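Local coordinates for RND efflux system, outer membrane lipoprotein, NodT family (Burkholderia mallei, PDB 6U94), which is an outer-membrane lipoprotein that probably serves as the channel component of an RND-type efflux system, at residues D380-R385 against V449-A454; R50-D55 against A268-G273; R390-Q395 against T439-G444. All blocks are in the same frame, centred on the assembly; numbering follows the deposited sequence. Where two conformers were deposited one is given.

How the interactions relate
Interactions 1 and 3 join the same two antiparallel helices, 362-415 and 421-454, at levels whose centres lie about 15 Å apart; interaction 3 is the one nearer the turn between the helices. The two levels touch where Arg385 CG packs 4.1 Å from Gly444 O. Interaction 2, with its centre about 13 Å from that of interaction 1, sets two loops against the end of this hairpin. Arg385 NH1 forms a salt bridge with Glu269 OE1 at 2.6 Å, Leu451 CD2 packs 3.5 Å from Phe270 CE2, and the Phe52 ring meets that of Tyr452. Interactions 2 and 3 do not touch, their nearest atoms being about 7 Å apart.

Interaction 1 (D380-R385 against V449-A454); sequences DNLAAR and VTLYKA
Two long helices of the outer membrane factor fold, 362-415 and 421-454, form an antiparallel hairpin, and residues 380-385 meet 449-454 close to the C-terminal end of the second helix. The short axes run at 166° and approach to 9.5 Å, with Asn381 level with Leu451. The Asn381 side chain leaves its helix toward the partner, and CG stands anti to the carbonyl carbon (chi1 -80°). Its amide crosses Thr450 at about a right angle, so that OD1 rests against the methyl CG2 of Thr450 at 3.3 Å. This is a van der Waals contact: ND2 donates to Glu377 O and Thr450 OG1 bonds to Thr446 O, each within its own helix, and no hydrogen bond spans the pair. One residue on from Thr450, Leu451 extends with CG anti to the backbone N (chi1 -179°), bringing its branched end toward Leu382. Leu451 also packs on Val378, and this is the buried, apolar half of the contact. The two leucines cross obliquely and meet tip to tip, Leu382 CD2 lying 3.6 Å from Leu451 CD2.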
loop_
_atom_site.group_PDB
_atom_site.type_symbol
_atom_site.label_atom_id
_atom_site.label_comp_id
_atom_site.label_asym_id
_atom_site.label_seq_id
_atom_site.Cartn_x
_atom_site.Cartn_y
_atom_site.Cartn_z
ATOM N N ASP A 380 12.631 -2.730 0.396
ATOM C CA ASP A 380 11.919 -2.221 1.564
ATOM C C ASP A 380 10.439 -2.583 1.518
ATOM O O ASP A 380 9.846 -2.919 2.550
ATOM C CB ASP A 380 12.101 -0.707 1.672
ATOM C CG ASP A 380 13.465 -0.321 2.211
ATOM O OD1 ASP A 380 14.293 -1.226 2.446
ATOM O OD2 ASP A 380 13.708 0.889 2.405
ATOM N N ASN A 381 9.823 -2.520 0.336
ATOM C CA ASN A 381 8.407 -2.854 0.245
ATOM C C ASN A 381 8.173 -4.353 0.366
ATOM O O ASN A 381 7.110 -4.774 0.835
ATOM C CB ASN A 381 7.818 -2.325 -1.061
ATOM C CG ASN A 381 7.490 -0.845 -0.994
ATOM O OD1 ASN A 381 6.468 -0.451 -0.435
ATOM N ND2 ASN A 381 8.354 -0.017 -1.574
ATOM N N LEU A 382 9.139 -5.169 -0.060
ATOM C CA LEU A 382 9.024 -6.609 0.132
ATOM C C LEU A 382 9.132 -6.972 1.608
ATOM O O LEU A 382 8.396 -7.837 2.097
ATOM C CB LEU A 382 10.099 -7.332 -0.678
ATOM C CG LEU A 382 9.904 -7.433 -2.191
ATOM C CD1 LEU A 382 11.248 -7.658 -2.863
ATOM C CD2 LEU A 382 8.948 -8.569 -2.520
ATOM N N ALA A 383 10.045 -6.319 2.333
ATOM C CA ALA A 383 10.156 -6.556 3.768
ATOM C C ALA A 383 8.935 -6.026 4.502
ATOM O O ALA A 383 8.429 -6.674 5.424
ATOM C CB ALA A 383 11.430 -5.915 4.313
ATOM N N ALA A 384 8.445 -4.849 4.103
ATOM C CA ALA A 384 7.235 -4.300 4.705
ATOM C C ALA A 384 6.074 -5.277 4.584
ATOM O O ALA A 384 5.326 -5.491 5.545
ATOM C CB ALA A 384 6.880 -2.967 4.052
ATOM N N ARG A 385 5.912 -5.885 3.406
ATOM C CA ARG A 385 4.839 -6.854 3.229
ATOM C C ARG A 385 5.035 -8.063 4.129
ATOM O O ARG A 385 4.076 -8.555 4.735
ATOM C CB ARG A 385 4.750 -7.303 1.774
ATOM C CG ARG A 385 3.470 -8.071 1.500
ATOM C CD ARG A 385 3.653 -9.165 0.477
ATOM N NE ARG A 385 2.453 -9.989 0.394
ATOM C CZ ARG A 385 2.177 -10.813 -0.610
ATOM N NH1 ARG A 385 3.015 -10.921 -1.633
ATOM N NH2 ARG A 385 1.058 -11.524 -0.593
ATOM N N VAL A 449 0.349 -3.183 -3.722
ATOM C CA VAL A 449 0.088 -2.121 -4.686
ATOM C C VAL A 449 1.308 -1.222 -4.826
ATOM O O VAL A 449 1.693 -0.840 -5.938
ATOM C CB VAL A 449 -1.162 -1.326 -4.268
ATOM C CG1 VAL A 449 -1.254 -0.018 -5.048
ATOM C CG2 VAL A 449 -2.412 -2.166 -4.476
ATOM N N THR A 450 1.947 -0.884 -3.703
ATOM C CA THR A 450 3.132 -0.036 -3.754
ATOM C C THR A 450 4.294 -0.745 -4.441
ATOM O O THR A 450 5.066 -0.117 -5.176
ATOM C CB THR A 450 3.530 0.397 -2.345
ATOM O OG1 THR A 450 2.387 0.946 -1.679
ATOM C CG2 THR A 450 4.624 1.452 -2.404
ATOM N N LEU A 451 4.433 -2.054 -4.220
ATOM C CA LEU A 451 5.469 -2.805 -4.917
ATOM C C LEU A 451 5.199 -2.878 -6.416
ATOM O O LEU A 451 6.143 -2.896 -7.216
ATOM C CB LEU A 451 5.590 -4.207 -4.325
ATOM C CG LEU A 451 6.665 -5.112 -4.934
ATOM C CD1 LEU A 451 8.046 -4.471 -4.840
ATOM C CD2 LEU A 451 6.649 -6.477 -4.266
ATOM N N TYR A 452 3.924 -2.923 -6.817
ATOM C CA TYR A 452 3.598 -2.836 -8.237
ATOM C C TYR A 452 4.160 -1.561 -8.859
ATOM O O TYR A 452 4.571 -1.567 -10.025
ATOM C CB TYR A 452 2.081 -2.896 -8.437
ATOM C CG TYR A 452 1.635 -2.395 -9.796
ATOM C CD1 TYR A 452 1.248 -1.072 -9.980
ATOM C CD2 TYR A 452 1.605 -3.244 -10.895
ATOM C CE1 TYR A 452 0.848 -0.609 -11.226
ATOM C CE2 TYR A 452 1.204 -2.792 -12.138
ATOM C CZ TYR A 452 0.827 -1.473 -12.299
ATOM O OH TYR A 452 0.424 -1.015 -13.534
ATOM N N LYS A 453 4.175 -0.462 -8.102
ATOM C CA LYS A 453 4.712 0.797 -8.604
ATOM C C LYS A 453 6.237 0.795 -8.613
ATOM O O LYS A 453 6.859 1.167 -9.615
ATOM C CB LYS A 453 4.192 1.957 -7.759
ATOM C CG LYS A 453 2.690 2.124 -7.812
ATOM C CD LYS A 453 2.295 3.503 -7.328
ATOM C CE LYS A 453 2.274 3.574 -5.809
ATOM N NZ LYS A 453 1.779 4.900 -5.338
ATOM N N ALA A 454 6.854 0.375 -7.505
ATOM C CA ALA A 454 8.309 0.409 -7.389
ATOM C C ALA A 454 8.998 -0.455 -8.437
ATOM O O ALA A 454 10.175 -0.226 -8.735
ATOM C CB ALA A 454 8.737 -0.027 -5.984
#

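Interaction 2 (R50-D55 against A268-G273); sequences RNFLAD and AEFPAG
Between residues 50-55, in the loop before helix 56-67, and residues 268-273, in the loop leading toward helix 283-294, one main-chain hydrogen bond and two phenylalanine side chains make the contact. Ala268 N donates to Phe52 O at 2.8 Å; the bond is nearly straight, 172° at the hydrogen, and lies in the carbonyl plane. Leu266 continues the backbone pairing next to it, with Ala54 and Asp55. The methyl of Ala268 points into the other loop, and its CB sits 3.3 Å from Asn51 O. Phe52 holds CG anti to its backbone N (chi1 175°), which sends the ring alongside the Ala268 carbonyl, CD1 lying 3.7 Å from Ala268 O. Phe270 takes the other course, CG anti to the carbonyl carbon, and its ring leans back toward Phe52. The closest ring atoms are Phe52 CE1 and Phe270 CZ, 3.9 Å apart. The planes differ by 25°, but with centroids 5.5 Å apart the rings are slid past one another and barely overlap. Both rings are buried against helix 421-454. Glu269 turns away from Phe52; its chain folds back so that OE1 accepts a hydrogen bond from Phe270 N, met from above the carboxylate plane. Asp55 OD2 bonds to Leu58 N, a side-chain N-cap that opens helix 56-67 of the helical outer membrane factor fold.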
loop_
_atom_site.group_PDB
_atom_site.type_symbol
_atom_site.label_atom_id
_atom_site.label_comp_id
_atom_site.label_asym_id
_atom_site.label_seq_id
_atom_site.Cartn_x
_atom_site.Cartn_y
_atom_site.Cartn_z
ATOM N N ARG A 50 -3.488 -5.514 -15.857
ATOM C CA ARG A 50 -4.523 -6.538 -15.767
ATOM C C ARG A 50 -3.994 -7.849 -15.203
ATOM O O ARG A 50 -4.780 -8.634 -14.663
ATOM C CB ARG A 50 -5.164 -6.774 -17.137
ATOM C CG ARG A 50 -6.044 -5.625 -17.624
ATOM C CD ARG A 50 -6.803 -5.996 -18.899
ATOM N NE ARG A 50 -8.252 -5.908 -18.725
ATOM C CZ ARG A 50 -8.987 -4.860 -19.084
ATOM N NH1 ARG A 50 -8.415 -3.803 -19.644
ATOM N NH2 ARG A 50 -10.300 -4.870 -18.885
ATOM N N ASN A 51 -2.689 -8.112 -15.317
ATOM C CA ASN A 51 -2.168 -9.325 -14.703
ATOM C C ASN A 51 -2.031 -9.192 -13.192
ATOM O O ASN A 51 -1.997 -10.213 -12.499
ATOM C CB ASN A 51 -0.825 -9.715 -15.327
ATOM C CG ASN A 51 0.129 -8.546 -15.447
ATOM O OD1 ASN A 51 -0.046 -7.513 -14.799
ATOM N ND2 ASN A 51 1.151 -8.706 -16.279
ATOM N N PHE A 52 -1.982 -7.968 -12.668
ATOM C CA PHE A 52 -1.850 -7.741 -11.236
ATOM C C PHE A 52 -3.206 -7.547 -10.565
ATOM O O PHE A 52 -3.489 -8.168 -9.535
ATOM C CB PHE A 52 -0.944 -6.533 -10.987
ATOM C CG PHE A 52 -0.840 -6.133 -9.546
ATOM C CD1 PHE A 52 -0.349 -7.018 -8.597
ATOM C CD2 PHE A 52 -1.214 -4.864 -9.141
ATOM C CE1 PHE A 52 -0.248 -6.644 -7.266
ATOM C CE2 PHE A 52 -1.117 -4.485 -7.813
ATOM C CZ PHE A 52 -0.630 -5.378 -6.876
ATOM N N LEU A 53 -4.052 -6.694 -11.136
ATOM C CA LEU A 53 -5.401 -6.481 -10.616
ATOM C C LEU A 53 -6.304 -7.561 -11.199
ATOM O O LEU A 53 -6.708 -7.490 -12.362
ATOM C CB LEU A 53 -5.896 -5.083 -10.965
ATOM C CG LEU A 53 -4.956 -3.952 -10.539
ATOM C CD1 LEU A 53 -5.590 -2.601 -10.790
ATOM C CD2 LEU A 53 -4.572 -4.097 -9.078
ATOM N N ALA A 54 -6.620 -8.569 -10.387
ATOM C CA ALA A 54 -7.361 -9.732 -10.864
ATOM C C ALA A 54 -8.869 -9.577 -10.745
ATOM O O ALA A 54 -9.606 -10.175 -11.538
ATOM C CB ALA A 54 -6.920 -10.985 -10.102
ATOM N N ASP A 55 -9.347 -8.794 -9.780
ATOM C CA ASP A 55 -10.783 -8.662 -9.564
ATOM C C ASP A 55 -11.437 -7.942 -10.739
ATOM O O ASP A 55 -10.962 -6.891 -11.181
ATOM C CB ASP A 55 -11.055 -7.912 -8.261
ATOM C CG ASP A 55 -12.525 -7.877 -7.905
ATOM O OD1 ASP A 55 -13.122 -8.962 -7.743
ATOM O OD2 ASP A 55 -13.081 -6.766 -7.783
ATOM N N ALA A 268 -3.325 -10.368 -7.759
ATOM C CA ALA A 268 -2.544 -11.549 -8.080
ATOM C C ALA A 268 -1.204 -11.494 -7.360
ATOM O O ALA A 268 -0.641 -10.418 -7.130
ATOM C CB ALA A 268 -2.330 -11.663 -9.591
ATOM N N GLU A 269 -0.702 -12.667 -6.989
ATOM C CA GLU A 269 0.585 -12.743 -6.318
ATOM C C GLU A 269 1.716 -12.477 -7.305
ATOM O O GLU A 269 1.631 -12.805 -8.490
ATOM C CB GLU A 269 0.765 -14.111 -5.661
ATOM C CG GLU A 269 1.992 -14.223 -4.771
ATOM C CD GLU A 269 2.056 -13.121 -3.732
ATOM O OE1 GLU A 269 2.726 -12.094 -3.986
ATOM O OE2 GLU A 269 1.425 -13.278 -2.665
ATOM N N PHE A 270 2.778 -11.862 -6.803
ATOM C CA PHE A 270 3.933 -11.580 -7.638
ATOM C C PHE A 270 4.598 -12.887 -8.059
ATOM O O PHE A 270 4.820 -13.766 -7.214
ATOM C CB PHE A 270 4.927 -10.694 -6.894
ATOM C CG PHE A 270 4.410 -9.314 -6.619
ATOM C CD1 PHE A 270 4.398 -8.350 -7.622
ATOM C CD2 PHE A 270 3.937 -8.977 -5.365
ATOM C CE1 PHE A 270 3.917 -7.075 -7.371
ATOM C CE2 PHE A 270 3.459 -7.707 -5.106
ATOM C CZ PHE A 270 3.449 -6.752 -6.110
ATOM N N PRO A 271 4.912 -13.062 -9.342
ATOM C CA PRO A 271 5.563 -14.301 -9.779
ATOM C C PRO A 271 6.937 -14.455 -9.145
ATOM O O PRO A 271 7.573 -13.489 -8.719
ATOM C CB PRO A 271 5.668 -14.133 -11.303
ATOM C CG PRO A 271 4.669 -13.076 -11.648
ATOM C CD PRO A 271 4.634 -12.157 -10.467
ATOM N N ALA A 272 7.394 -15.700 -9.083
ATOM C CA ALA A 272 8.740 -15.968 -8.601
ATOM C C ALA A 272 9.763 -15.631 -9.678
ATOM O O ALA A 272 9.556 -15.913 -10.861
ATOM C CB ALA A 272 8.874 -17.433 -8.186
ATOM N N GLY A 273 10.866 -15.013 -9.263
ATOM C CA GLY A 273 11.970 -14.760 -10.168
ATOM C C GLY A 273 11.813 -13.565 -11.084
ATOM O O GLY A 273 12.255 -13.619 -12.235
#

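Interaction 3 (R390-Q395 against T439-G444); sequences REVKAQ and TYKLAG
This is a surface helix-helix contact between the antiparallel helices 362-415 and 421-454, nearer than residues 380-385 and 449-454 to the turn that links the two helices. The short axes come within 9.0 Å and cross at -160°, with Val392 level with Tyr440. Tyr440 is the principal residue: CG is anti to its carbonyl carbon, and the ring reaches across to the other helix. Glu391 CB sits over the centre of one ring face in a CH-pi contact, 4.0 Å from the centroid and 10° off the normal. Beyond CB the Glu391 chain bends at chi2, bringing OE1 to 3.4 Å from Tyr440 CE2, with the carboxylate tilted 57° to the ring. The side chain of Gln395 lies at the ring edge by CE2, crossing Tyr440 at about a right angle. At the base of the tyrosine, Val392 CG2 packs 3.8 Å from Tyr440 CB and also touches Lys441 CG, beyond which the lysine chain runs on extended. No hydrogen bond joins the segments. Side-chain packing between near-antiparallel helices of this kind belongs to the long helical hairpins of outer membrane factors.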
loop_
_atom_site.group_PDB
_atom_site.type_symbol
_atom_site.label_atom_id
_atom_site.label_comp_id
_atom_site.label_asym_id
_atom_site.label_seq_id
_atom_site.Cartn_x
_atom_site.Cartn_y
_atom_site.Cartn_z
ATOM N N ARG A 390 3.213 -11.232 8.741
ATOM C CA ARG A 390 3.521 -11.747 10.069
ATOM C C ARG A 390 2.525 -11.229 11.098
ATOM O O ARG A 390 2.042 -11.989 11.945
ATOM C CB ARG A 390 4.946 -11.356 10.465
ATOM C CG ARG A 390 5.931 -12.509 10.520
ATOM C CD ARG A 390 7.332 -12.024 10.194
ATOM N NE ARG A 390 7.673 -10.810 10.928
ATOM C CZ ARG A 390 8.533 -9.893 10.494
ATOM N NH1 ARG A 390 9.136 -10.047 9.322
ATOM N NH2 ARG A 390 8.781 -8.816 11.227
ATOM N N GLU A 391 2.198 -9.936 11.031
ATOM C CA GLU A 391 1.260 -9.355 11.986
ATOM C C GLU A 391 -0.139 -9.935 11.823
ATOM O O GLU A 391 -0.867 -10.098 12.812
ATOM C CB GLU A 391 1.229 -7.837 11.836
ATOM C CG GLU A 391 2.272 -7.120 12.674
ATOM C CD GLU A 391 2.094 -7.378 14.161
ATOM O OE1 GLU A 391 0.933 -7.456 14.621
ATOM O OE2 GLU A 391 3.114 -7.504 14.871
ATOM N N VAL A 392 -0.535 -10.243 10.587
ATOM C CA VAL A 392 -1.844 -10.850 10.356
ATOM C C VAL A 392 -1.938 -12.199 11.066
ATOM O O VAL A 392 -2.914 -12.483 11.772
ATOM C CB VAL A 392 -2.110 -10.988 8.847
ATOM C CG1 VAL A 392 -3.337 -11.845 8.596
ATOM C CG2 VAL A 392 -2.285 -9.616 8.209
ATOM N N LYS A 393 -0.920 -13.048 10.892
ATOM C CA LYS A 393 -0.940 -14.367 11.524
ATOM C C LYS A 393 -0.888 -14.257 13.043
ATOM O O LYS A 393 -1.550 -15.027 13.749
ATOM C CB LYS A 393 0.218 -15.216 10.999
ATOM C CG LYS A 393 0.020 -15.685 9.567
ATOM C CD LYS A 393 1.330 -16.131 8.942
ATOM C CE LYS A 393 1.145 -16.553 7.490
ATOM N NZ LYS A 393 0.442 -17.861 7.370
ATOM N N ALA A 394 -0.109 -13.308 13.564
ATOM C CA ALA A 394 -0.077 -13.097 15.006
ATOM C C ALA A 394 -1.428 -12.619 15.520
ATOM O O ALA A 394 -1.908 -13.085 16.561
ATOM C CB ALA A 394 1.020 -12.100 15.369
ATOM N N GLN A 395 -2.060 -11.693 14.796
ATOM C CA GLN A 395 -3.358 -11.185 15.218
ATOM C C GLN A 395 -4.429 -12.267 15.155
ATOM O O GLN A 395 -5.375 -12.246 15.948
ATOM C CB GLN A 395 -3.754 -9.986 14.353
ATOM C CG GLN A 395 -4.792 -9.071 14.977
ATOM C CD GLN A 395 -4.241 -8.256 16.136
ATOM O OE1 GLN A 395 -4.997 -7.723 16.947
ATOM N NE2 GLN A 395 -2.918 -8.147 16.212
ATOM N N THR A 439 -7.263 -4.078 9.417
ATOM C CA THR A 439 -6.302 -3.046 9.038
ATOM C C THR A 439 -4.965 -3.656 8.633
ATOM O O THR A 439 -4.308 -3.167 7.707
ATOM C CB THR A 439 -6.107 -2.057 10.187
ATOM O OG1 THR A 439 -5.298 -2.661 11.202
ATOM C CG2 THR A 439 -7.448 -1.666 10.790
ATOM N N TYR A 440 -4.546 -4.724 9.314
ATOM C CA TYR A 440 -3.302 -5.395 8.952
ATOM C C TYR A 440 -3.422 -6.126 7.621
ATOM O O TYR A 440 -2.439 -6.220 6.876
ATOM C CB TYR A 440 -2.888 -6.377 10.047
ATOM C CG TYR A 440 -2.267 -5.745 11.272
ATOM C CD1 TYR A 440 -1.543 -4.563 11.182
ATOM C CD2 TYR A 440 -2.401 -6.339 12.525
ATOM C CE1 TYR A 440 -0.970 -3.989 12.306
ATOM C CE2 TYR A 440 -1.833 -5.774 13.650
ATOM C CZ TYR A 440 -1.120 -4.601 13.536
ATOM O OH TYR A 440 -0.557 -4.041 14.660
ATOM N N LYS A 441 -4.603 -6.669 7.315
ATOM C CA LYS A 441 -4.801 -7.289 6.010
ATOM C C LYS A 441 -4.743 -6.247 4.900
ATOM O O LYS A 441 -4.144 -6.487 3.845
ATOM C CB LYS A 441 -6.134 -8.036 5.974
ATOM C CG LYS A 441 -6.160 -9.325 6.784
ATOM C CD LYS A 441 -7.501 -10.027 6.649
ATOM C CE LYS A 441 -7.470 -11.406 7.286
ATOM N NZ LYS A 441 -8.745 -12.145 7.075
ATOM N N LEU A 442 -5.353 -5.080 5.126
ATOM C CA LEU A 442 -5.342 -4.028 4.117
ATOM C C LEU A 442 -3.933 -3.502 3.886
ATOM O O LEU A 442 -3.545 -3.235 2.743
ATOM C CB LEU A 442 -6.278 -2.895 4.534
ATOM C CG LEU A 442 -6.265 -1.648 3.647
ATOM C CD1 LEU A 442 -6.613 -2.000 2.208
ATOM C CD2 LEU A 442 -7.229 -0.617 4.189
ATOM N N ALA A 443 -3.149 -3.356 4.956
ATOM C CA ALA A 443 -1.772 -2.902 4.804
ATOM C C ALA A 443 -0.971 -3.863 3.935
ATOM O O ALA A 443 -0.143 -3.432 3.122
ATOM C CB ALA A 443 -1.119 -2.740 6.176
ATOM N N GLY A 444 -1.203 -5.169 4.093
ATOM C CA GLY A 444 -0.547 -6.133 3.226
ATOM C C GLY A 444 -0.923 -5.952 1.768
ATOM O O GLY A 444 -0.069 -6.027 0.881
#